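Beta-glucosidase (PDB 5M6G) probably hydrolyses terminal, non-reducing beta-D-glucosyl residues, releasing beta-D-glucose, as a two-domain glycosyl hydrolase of family 3. Local coordinates at residues Asp188-Thr193 with Glu507-Gly512; Val498-Tyr503 with Ser540-Asp545. All coordinates share one frame; numbering follows the deposited sequence.

Contact 1: residues Asp188-Thr193 with Glu507-Gly512; sequences DRWGRT and EGDRPG. With MG (magnesium ion), chain C; SOR (sorbitol), chain L.
Gly191 and Gly508 bring two loops of different domains into backbone contact, their CA atoms only 3.7 Å apart. Each glycine presents to the other the side on which a CB would sit, and such an atom on Gly191 would clash with the backbone at Gly508 and Asp509. Beside this tight spot, Asp509 divides its carboxylate. OD1 accepts the backbone N of Gly191 at 2.8 Å, met nearly along its C-O bond, while OD2 accepts Asp244 N and binds a magnesium ion at 2.1 Å, together with four waters and Asp243. OD1 also lies at the edge of the Trp190 indole, whose NE1 is bonded to Asp244; the CB of Arg192 sits over the centre of one face of that ring. From this packed turn Arg192 continues into the ligand pocket, where NH2 donates to sorbitol O1. A bond between backbones, Arg510 N to Arg189 O (2.9 Å), continues the seam.

Toward solvent the packing loosens. Arg189 CG meets Arg510 O, and CD lies 4.1 Å from Pro511 CA; the guanidinium pairs with Asp187 and reaches Pro511 O through one water. The seam joins the loop between strand 176-177 and helix 201-206, in the TIM-barrel-type domain, to the loop between strand 493-499 and helix 518-528 of the C-terminal domain.

Contact 2: residues Val498-Tyr503 with Ser540-Asp545; sequences VGETPY and SGRPLD
Glu500 meets Gly541 and Arg542 where two neighbouring parallel strands, 493-499 and 534-539, run out of the mixed sheet of the C-terminal domain. Both loops leave the C-terminal ends of these adjacent strands, and here one carboxylate, that of Glu500, takes bonds from both.

The uncharged donors gather on OE1. The backbone N of Gly541 donates to it at 2.7 Å with an N-H...O angle of 163°, and Tyr503 OH, from within the same loop as Glu500, donates at 2.6 Å on the syn side but well out of the carboxylate plane. Tyr503 CG stands between its own backbone N and carbonyl carbon (chi1 53°), and the ring brings OH close to Gly541, where a CB would collide with it.

The charged interaction belongs to OE2. Arg542 grips this one oxygen side-on, with NE at 2.9 Å and NH2 at 3.0 Å, the side chains crossing at about a right angle and the planes of carboxylate and guanidinium 60° apart. Arg542 NH2 also donates to Gly508 O, and NH1 to Asp188 O, so the guanidinium is fixed from several directions. With four donor bonds on its two oxygens, Glu500 is probably stabilised as the carboxylate. Arg542 NH2 also lies 3.3 Å from Tyr503 CZ, in oblique packing, while Arg510 makes a cation-pi contact with the tyrosine ring.

Apolar contacts line the stem of the glutamate. Ser540 CB lies 3.9 Å from Glu500 CG, and Leu544 reaches across with both methyls, CD1 to Gly499 CA and CD2 to Glu500 CG and CD. Within the second loop, Ser540 OG donates to Arg542 O at 2.8 Å.

In the fold
From the N terminus, the chain first lays down residues 188-193 in the barrel domain, and only after 313 further residues does 507-512 return to close contact 1. Strand 493-499 delivers residues 498-503 shortly before that return, and contact 2 closes a much shorter loop of 36 residues through helix 518-528 and strand 534-539. The two closures therefore cross: the first segment of contact 2 falls inside the long loop, its second beyond it. With centres 10 Å apart, they adjoin through Arg542. Contact 2 ties neighbouring strand ends within the C-terminal domain, whereas contact 1 ties that domain to the barrel.

Contact 1: residues Asp188-Thr193 with Glu507-Gly512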
ATOM      1  N   ASP A 188       1.097 -16.416  -4.875  1.00 15.66           N
ATOM      2  CA  ASP A 188       2.304 -15.595  -4.908  1.00 14.06           C
ATOM      3  C   ASP A 188       2.624 -15.053  -6.297  1.00 12.32           C
ATOM      4  O   ASP A 188       3.442 -14.143  -6.415  1.00 14.38           O
ATOM      5  CB  ASP A 188       3.495 -16.406  -4.379  1.00 13.05           C
ATOM      6  CG  ASP A 188       3.429 -16.624  -2.886  1.00 19.89           C
ATOM      7  OD1 ASP A 188       2.571 -15.991  -2.228  1.00 24.12           O
ATOM      8  OD2 ASP A 188       4.248 -17.414  -2.369  1.00 23.45           O
ATOM      9  N   ARG A 189       2.014 -15.595  -7.351  1.00 11.31           N
ATOM     10  CA  ARG A 189       2.234 -15.042  -8.681  1.00 13.81           C
ATOM     11  C   ARG A 189       1.715 -13.617  -8.809  1.00 17.05           C
ATOM     12  O   ARG A 189       2.117 -12.904  -9.736  1.00 15.61           O
ATOM     13  CB  ARG A 189       1.558 -15.936  -9.718  1.00 14.91           C
ATOM     14  CG  ARG A 189       2.308 -17.234  -9.929  1.00 18.77           C
ATOM     15  CD  ARG A 189       1.545 -18.162 -10.834  1.00 14.74           C
ATOM     16  NE  ARG A 189       0.441 -18.793 -10.125  1.00 15.96           N
ATOM     17  CZ  ARG A 189      -0.262 -19.819 -10.602  1.00 21.59           C
ATOM     18  NH1 ARG A 189       0.030 -20.329 -11.791  1.00 20.77           N
ATOM     19  NH2 ARG A 189      -1.263 -20.327  -9.894  1.00 16.48           N
ATOM     20  N   TRP A 190       0.822 -13.205  -7.911  1.00 14.61           N
ATOM     21  CA  TRP A 190       0.203 -11.885  -7.965  1.00 15.00           C
ATOM     22  C   TRP A 190       1.232 -10.776  -7.782  1.00 13.87           C
ATOM     23  O   TRP A 190       2.050 -10.815  -6.861  1.00 14.93           O
ATOM     24  CB  TRP A 190      -0.858 -11.784  -6.878  1.00 11.98           C
ATOM     25  CG  TRP A 190      -1.761 -10.594  -6.988  1.00 15.03           C
ATOM     26  CD1 TRP A 190      -2.137  -9.938  -8.133  1.00 11.76           C
ATOM     27  CD2 TRP A 190      -2.440  -9.940  -5.908  1.00 15.43           C
ATOM     28  NE1 TRP A 190      -3.007  -8.915  -7.826  1.00 14.37           N
ATOM     29  CE2 TRP A 190      -3.214  -8.896  -6.470  1.00 13.84           C
ATOM     30  CE3 TRP A 190      -2.474 -10.137  -4.520  1.00 11.81           C
ATOM     31  CZ2 TRP A 190      -4.006  -8.047  -5.691  1.00 14.07           C
ATOM     32  CZ3 TRP A 190      -3.265  -9.282  -3.744  1.00 13.31           C
ATOM     33  CH2 TRP A 190      -4.021  -8.258  -4.336  1.00 13.42           C
ATOM     34  N   GLY A 191       1.166  -9.767  -8.649  1.00 14.63           N
ATOM     35  CA  GLY A 191       2.058  -8.631  -8.548  1.00 10.31           C
ATOM     36  C   GLY A 191       1.834  -7.747  -7.336  1.00 14.70           C
ATOM     37  O   GLY A 191       2.641  -6.842  -7.101  1.00 12.43           O
ATOM     38  N   ARG A 192       0.767  -7.972  -6.568  1.00 13.54           N
ATOM     39  CA  ARG A 192       0.525  -7.193  -5.361  1.00 15.80           C
ATOM     40  C   ARG A 192       0.662  -8.031  -4.095  1.00 14.87           C
ATOM     41  O   ARG A 192       0.214  -7.610  -3.021  1.00 13.40           O
ATOM     42  CB  ARG A 192      -0.856  -6.528  -5.424  1.00 13.09           C
ATOM     43  CG  ARG A 192      -1.168  -5.947  -6.787  1.00 17.07           C
ATOM     44  CD  ARG A 192      -2.353  -4.982  -6.731  1.00 11.02           C
ATOM     45  NE  ARG A 192      -2.010  -3.727  -6.075  1.00 15.40           N
ATOM     46  CZ  ARG A 192      -2.749  -2.620  -6.160  1.00 17.73           C
ATOM     47  NH1 ARG A 192      -3.870  -2.629  -6.877  1.00 13.13           N
ATOM     48  NH2 ARG A 192      -2.372  -1.505  -5.539  1.00 14.47           N
ATOM     49  N   THR A 193       1.277  -9.215  -4.199  1.00 12.63           N
ATOM     50  CA  THR A 193       1.495 -10.033  -3.014  1.00 13.77           C
ATOM     51  C   THR A 193       2.192  -9.238  -1.913  1.00 12.91           C
ATOM     52  O   THR A 193       1.888  -9.407  -0.726  1.00 11.55           O
ATOM     53  CB  THR A 193       2.311 -11.277  -3.384  1.00 13.49           C
ATOM     54  OG1 THR A 193       1.552 -12.084  -4.295  1.00 12.13           O
ATOM     55  CG2 THR A 193       2.655 -12.104  -2.141  1.00 12.69           C
ATOM     56  N   GLU A 507       1.962  -5.372 -13.602  1.00 16.78           N
ATOM     57  CA  GLU A 507       3.332  -5.497 -14.099  1.00 21.66           C
ATOM     58  C   GLU A 507       4.151  -6.487 -13.278  1.00 17.56           C
ATOM     59  O   GLU A 507       5.177  -6.980 -13.759  1.00 19.54           O
ATOM     60  CB  GLU A 507       4.033  -4.130 -14.113  1.00 18.23           C
ATOM     61  CG  GLU A 507       3.361  -3.109 -15.001  1.00 23.18           C
ATOM     62  CD  GLU A 507       3.654  -3.327 -16.472  1.00 41.70           C
ATOM     63  OE1 GLU A 507       4.266  -4.360 -16.823  1.00 43.57           O
ATOM     64  OE2 GLU A 507       3.268  -2.464 -17.289  1.00 49.92           O
ATOM     65  N   GLY A 508       3.717  -6.801 -12.066  1.00 16.72           N
ATOM     66  CA  GLY A 508       4.411  -7.749 -11.229  1.00 13.40           C
ATOM     67  C   GLY A 508       3.863  -9.155 -11.230  1.00 17.23           C
ATOM     68  O   GLY A 508       4.378  -9.999 -10.492  1.00 13.71           O
ATOM     69  N   ASP A 509       2.823  -9.438 -12.010  1.00 16.62           N
ATOM     70  CA  ASP A 509       2.364 -10.817 -12.126  1.00 14.17           C
ATOM     71  C   ASP A 509       3.469 -11.677 -12.732  1.00 14.86           C
ATOM     72  O   ASP A 509       4.174 -11.259 -13.656  1.00 15.81           O
ATOM     73  CB  ASP A 509       1.100 -10.906 -12.990  1.00 14.56           C
ATOM     74  CG  ASP A 509      -0.106 -10.254 -12.341  1.00 15.79           C
ATOM     75  OD1 ASP A 509      -0.034  -9.883 -11.147  1.00 11.89           O
ATOM     76  OD2 ASP A 509      -1.144 -10.140 -13.027  1.00 14.89           O
ATOM     77  N   ARG A 510       3.628 -12.885 -12.204  1.00 16.24           N
ATOM     78  CA  ARG A 510       4.689 -13.793 -12.639  1.00 14.25           C
ATOM     79  C   ARG A 510       4.108 -15.166 -12.963  1.00 13.15           C
ATOM     80  O   ARG A 510       4.385 -16.152 -12.272  1.00 18.29           O
ATOM     81  CB  ARG A 510       5.774 -13.902 -11.570  1.00 15.48           C
ATOM     82  CG  ARG A 510       6.548 -12.624 -11.342  1.00 15.72           C
ATOM     83  CD  ARG A 510       7.374 -12.232 -12.565  1.00 14.15           C
ATOM     84  NE  ARG A 510       8.110 -10.990 -12.324  1.00 20.77           N
ATOM     85  CZ  ARG A 510       7.693  -9.778 -12.688  1.00 25.74           C
ATOM     86  NH1 ARG A 510       6.531  -9.626 -13.328  1.00 19.64           N
ATOM     87  NH2 ARG A 510       8.442  -8.714 -12.409  1.00 24.21           N
ATOM     88  N   PRO A 511       3.319 -15.275 -14.033  1.00 17.11           N
ATOM     89  CA  PRO A 511       2.842 -16.607 -14.429  1.00 17.18           C
ATOM     90  C   PRO A 511       3.962 -17.512 -14.903  1.00 18.73           C
ATOM     91  O   PRO A 511       3.790 -18.738 -14.906  1.00 20.11           O
ATOM     92  CB  PRO A 511       1.843 -16.309 -15.552  1.00 17.35           C
ATOM     93  CG  PRO A 511       2.275 -14.990 -16.112  1.00 15.98           C
ATOM     94  CD  PRO A 511       2.868 -14.217 -14.962  1.00 17.97           C
ATOM     95  N   GLY A 512       5.119 -16.948 -15.271  1.00 20.37           N
ATOM     96  CA  GLY A 512       6.173 -17.742 -15.875  1.00 21.25           C
ATOM     97  C   GLY A 512       7.111 -18.420 -14.900  1.00 24.27           C
ATOM     98  O   GLY A 512       7.858 -19.312 -15.308  1.00 27.52           O
TER
HETATM   99 MG    MG C 702      -1.730 -10.386 -15.053  1.00 19.40          MG
HETATM  100  C1  SOR L 711      -4.945   0.928  -5.828  1.00 25.88           C
HETATM  101  C2  SOR L 711      -4.386   2.337  -5.926  1.00 38.96           C
HETATM  102  C3  SOR L 711      -4.549   2.834  -7.359  1.00 43.25           C
HETATM  103  C4  SOR L 711      -3.701   4.078  -7.610  1.00 31.59           C
HETATM  104  C5  SOR L 711      -3.376   4.292  -9.091  1.00 40.79           C
HETATM  105  C6  SOR L 711      -2.253   5.321  -9.186  1.00 25.74           C
HETATM  106  O1  SOR L 711      -4.364   0.238  -4.749  1.00 22.27           O
HETATM  107  O2  SOR L 711      -5.078   3.189  -5.030  1.00 26.60           O
HETATM  108  O3  SOR L 711      -5.905   3.131  -7.572  1.00 35.74           O
HETATM  109  O4  SOR L 711      -4.365   5.218  -7.102  1.00 40.21           O
HETATM  110  O5  SOR L 711      -2.994   3.083  -9.735  1.00 37.75           O
HETATM  111  O6  SOR L 711      -1.642   5.270 -10.458  1.00 35.41           O
HETATM  112  O   HOH W   1       1.640 -19.884 -13.799  1.00 26.43           O
HETATM  113  O   HOH W   2      -3.032  -8.788 -14.714  1.00 19.70           O
HETATM  114  O   HOH W   3      -0.185  -9.165 -15.591  1.00 20.59           O
HETATM  115  O   HOH W   4      -0.534 -11.993 -15.626  1.00 16.63           O
HETATM  116  O   HOH W   5      -2.191 -10.280 -17.130  1.00 22.73           O

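Contact 2: residues Val498-Tyr503 with Ser540-Asp545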
ATOM      1  N   VAL A 498      20.061 -10.588  -3.043  1.00 10.88           N
ATOM      2  CA  VAL A 498      19.497 -10.874  -4.356  1.00 11.92           C
ATOM      3  C   VAL A 498      17.988 -10.620  -4.329  1.00 12.71           C
ATOM      4  O   VAL A 498      17.459 -10.077  -3.352  1.00 13.79           O
ATOM      5  CB  VAL A 498      19.816 -12.326  -4.766  1.00 13.07           C
ATOM      6  CG1 VAL A 498      21.344 -12.562  -4.831  1.00 14.19           C
ATOM      7  CG2 VAL A 498      19.181 -13.298  -3.790  1.00  9.63           C
ATOM      8  N   GLY A 499      17.282 -10.990  -5.403  1.00 14.00           N
ATOM      9  CA  GLY A 499      15.828 -10.968  -5.408  1.00 13.98           C
ATOM     10  C   GLY A 499      15.266 -10.124  -6.547  1.00 17.60           C
ATOM     11  O   GLY A 499      15.833 -10.062  -7.644  1.00 15.12           O
ATOM     12  N   GLU A 500      14.133  -9.476  -6.276  1.00 11.50           N
ATOM     13  CA  GLU A 500      13.386  -8.807  -7.329  1.00 10.54           C
ATOM     14  C   GLU A 500      13.766  -7.336  -7.440  1.00 12.58           C
ATOM     15  O   GLU A 500      14.290  -6.735  -6.503  1.00 13.00           O
ATOM     16  CB  GLU A 500      11.884  -8.917  -7.064  1.00 13.23           C
ATOM     17  CG  GLU A 500      11.404 -10.326  -6.776  1.00 13.62           C
ATOM     18  CD  GLU A 500       9.889 -10.389  -6.650  1.00 15.69           C
ATOM     19  OE1 GLU A 500       9.346  -9.937  -5.619  1.00 15.52           O
ATOM     20  OE2 GLU A 500       9.248 -10.871  -7.608  1.00 15.80           O
ATOM     21  N   THR A 501      13.484  -6.762  -8.603  1.00 11.41           N
ATOM     22  CA  THR A 501      13.476  -5.326  -8.836  1.00 12.40           C
ATOM     23  C   THR A 501      12.043  -4.801  -8.720  1.00 15.09           C
ATOM     24  O   THR A 501      11.088  -5.586  -8.684  1.00 14.16           O
ATOM     25  CB  THR A 501      14.069  -5.020 -10.212  1.00 12.82           C
ATOM     26  OG1 THR A 501      13.346  -5.743 -11.207  1.00 14.72           O
ATOM     27  CG2 THR A 501      15.562  -5.423 -10.260  1.00 17.51           C
ATOM     28  N   PRO A 502      11.854  -3.481  -8.621  1.00 13.65           N
ATOM     29  CA  PRO A 502      10.533  -2.957  -8.236  1.00 11.19           C
ATOM     30  C   PRO A 502       9.454  -3.168  -9.291  1.00 13.89           C
ATOM     31  O   PRO A 502       9.705  -3.125 -10.497  1.00 15.28           O
ATOM     32  CB  PRO A 502      10.795  -1.460  -8.021  1.00 13.10           C
ATOM     33  CG  PRO A 502      12.264  -1.371  -7.679  1.00 13.84           C
ATOM     34  CD  PRO A 502      12.903  -2.441  -8.515  1.00 12.59           C
ATOM     35  N   TYR A 503       8.226  -3.376  -8.812  1.00 12.93           N
ATOM     36  CA  TYR A 503       7.059  -3.502  -9.677  1.00 13.22           C
ATOM     37  C   TYR A 503       5.817  -3.134  -8.873  1.00 11.71           C
ATOM     38  O   TYR A 503       5.851  -3.058  -7.643  1.00 16.78           O
ATOM     39  CB  TYR A 503       6.925  -4.924 -10.231  1.00 12.95           C
ATOM     40  CG  TYR A 503       6.954  -5.964  -9.134  1.00 11.83           C
ATOM     41  CD1 TYR A 503       5.805  -6.276  -8.411  1.00 10.68           C
ATOM     42  CD2 TYR A 503       8.141  -6.614  -8.802  1.00 11.08           C
ATOM     43  CE1 TYR A 503       5.830  -7.215  -7.395  1.00 13.03           C
ATOM     44  CE2 TYR A 503       8.180  -7.554  -7.789  1.00 11.65           C
ATOM     45  CZ  TYR A 503       7.017  -7.849  -7.088  1.00 14.69           C
ATOM     46  OH  TYR A 503       7.052  -8.770  -6.072  1.00 11.19           O
ATOM     47  N   SER A 540      12.640  -9.100  -1.828  1.00 10.30           N
ATOM     48  CA  SER A 540      11.602  -9.544  -2.748  1.00 10.30           C
ATOM     49  C   SER A 540      10.243  -9.199  -2.172  1.00 12.88           C
ATOM     50  O   SER A 540      10.100  -8.991  -0.968  1.00 13.21           O
ATOM     51  CB  SER A 540      11.686 -11.054  -2.989  1.00 11.85           C
ATOM     52  OG  SER A 540      11.397 -11.767  -1.796  1.00 12.30           O
ATOM     53  N   GLY A 541       9.237  -9.187  -3.039  1.00 10.72           N
ATOM     54  CA  GLY A 541       7.881  -8.956  -2.581  1.00 12.64           C
ATOM     55  C   GLY A 541       7.096 -10.193  -2.195  1.00  8.88           C
ATOM     56  O   GLY A 541       5.903 -10.092  -1.890  1.00 11.19           O
ATOM     57  N   ARG A 542       7.733 -11.355  -2.154  1.00 13.08           N
ATOM     58  CA  ARG A 542       7.008 -12.612  -2.027  1.00 12.97           C
ATOM     59  C   ARG A 542       8.029 -13.727  -1.870  1.00 12.60           C
ATOM     60  O   ARG A 542       9.213 -13.511  -2.155  1.00 12.64           O
ATOM     61  CB  ARG A 542       6.158 -12.855  -3.266  1.00 11.19           C
ATOM     62  CG  ARG A 542       6.977 -12.714  -4.543  1.00 14.53           C
ATOM     63  CD  ARG A 542       6.113 -12.779  -5.789  1.00 14.59           C
ATOM     64  NE  ARG A 542       6.613 -11.853  -6.797  1.00 14.69           N
ATOM     65  CZ  ARG A 542       5.950 -11.491  -7.890  1.00 15.76           C
ATOM     66  NH1 ARG A 542       4.730 -11.984  -8.140  1.00 15.67           N
ATOM     67  NH2 ARG A 542       6.498 -10.613  -8.719  1.00 11.72           N
ATOM     68  N   PRO A 543       7.624 -14.922  -1.447  1.00 11.19           N
ATOM     69  CA  PRO A 543       8.524 -16.074  -1.570  1.00 11.66           C
ATOM     70  C   PRO A 543       9.006 -16.213  -3.008  1.00 11.38           C
ATOM     71  O   PRO A 543       8.288 -15.890  -3.958  1.00 15.25           O
ATOM     72  CB  PRO A 543       7.643 -17.262  -1.151  1.00 12.63           C
ATOM     73  CG  PRO A 543       6.587 -16.641  -0.258  1.00 13.11           C
ATOM     74  CD  PRO A 543       6.311 -15.293  -0.878  1.00 11.55           C
ATOM     75  N   LEU A 544      10.250 -16.670  -3.155  1.00 14.61           N
ATOM     76  CA  LEU A 544      10.830 -16.986  -4.451  1.00 13.42           C
ATOM     77  C   LEU A 544      11.167 -18.469  -4.492  1.00 11.81           C
ATOM     78  O   LEU A 544      11.400 -19.096  -3.457  1.00 13.57           O
ATOM     79  CB  LEU A 544      12.094 -16.154  -4.726  1.00 11.19           C
ATOM     80  CG  LEU A 544      11.922 -14.640  -4.759  1.00 15.60           C
ATOM     81  CD1 LEU A 544      13.274 -13.973  -5.087  1.00 17.92           C
ATOM     82  CD2 LEU A 544      10.832 -14.210  -5.748  1.00 11.18           C
ATOM     83  N   ASP A 545      11.197 -19.023  -5.700  1.00 13.43           N
ATOM     84  CA  ASP A 545      11.372 -20.464  -5.902  1.00 13.80           C
ATOM     85  C   ASP A 545      12.857 -20.807  -5.795  1.00 16.99           C
ATOM     86  O   ASP A 545      13.612 -20.655  -6.758  1.00 18.68           O
ATOM     87  CB  ASP A 545      10.796 -20.858  -7.253  1.00 15.03           C
ATOM     88  CG  ASP A 545      10.639 -22.358  -7.414  1.00 17.72           C
ATOM     89  OD1 ASP A 545      10.876 -23.110  -6.441  1.00 17.25           O
ATOM     90  OD2 ASP A 545      10.257 -22.775  -8.525  1.00 22.35           O
TER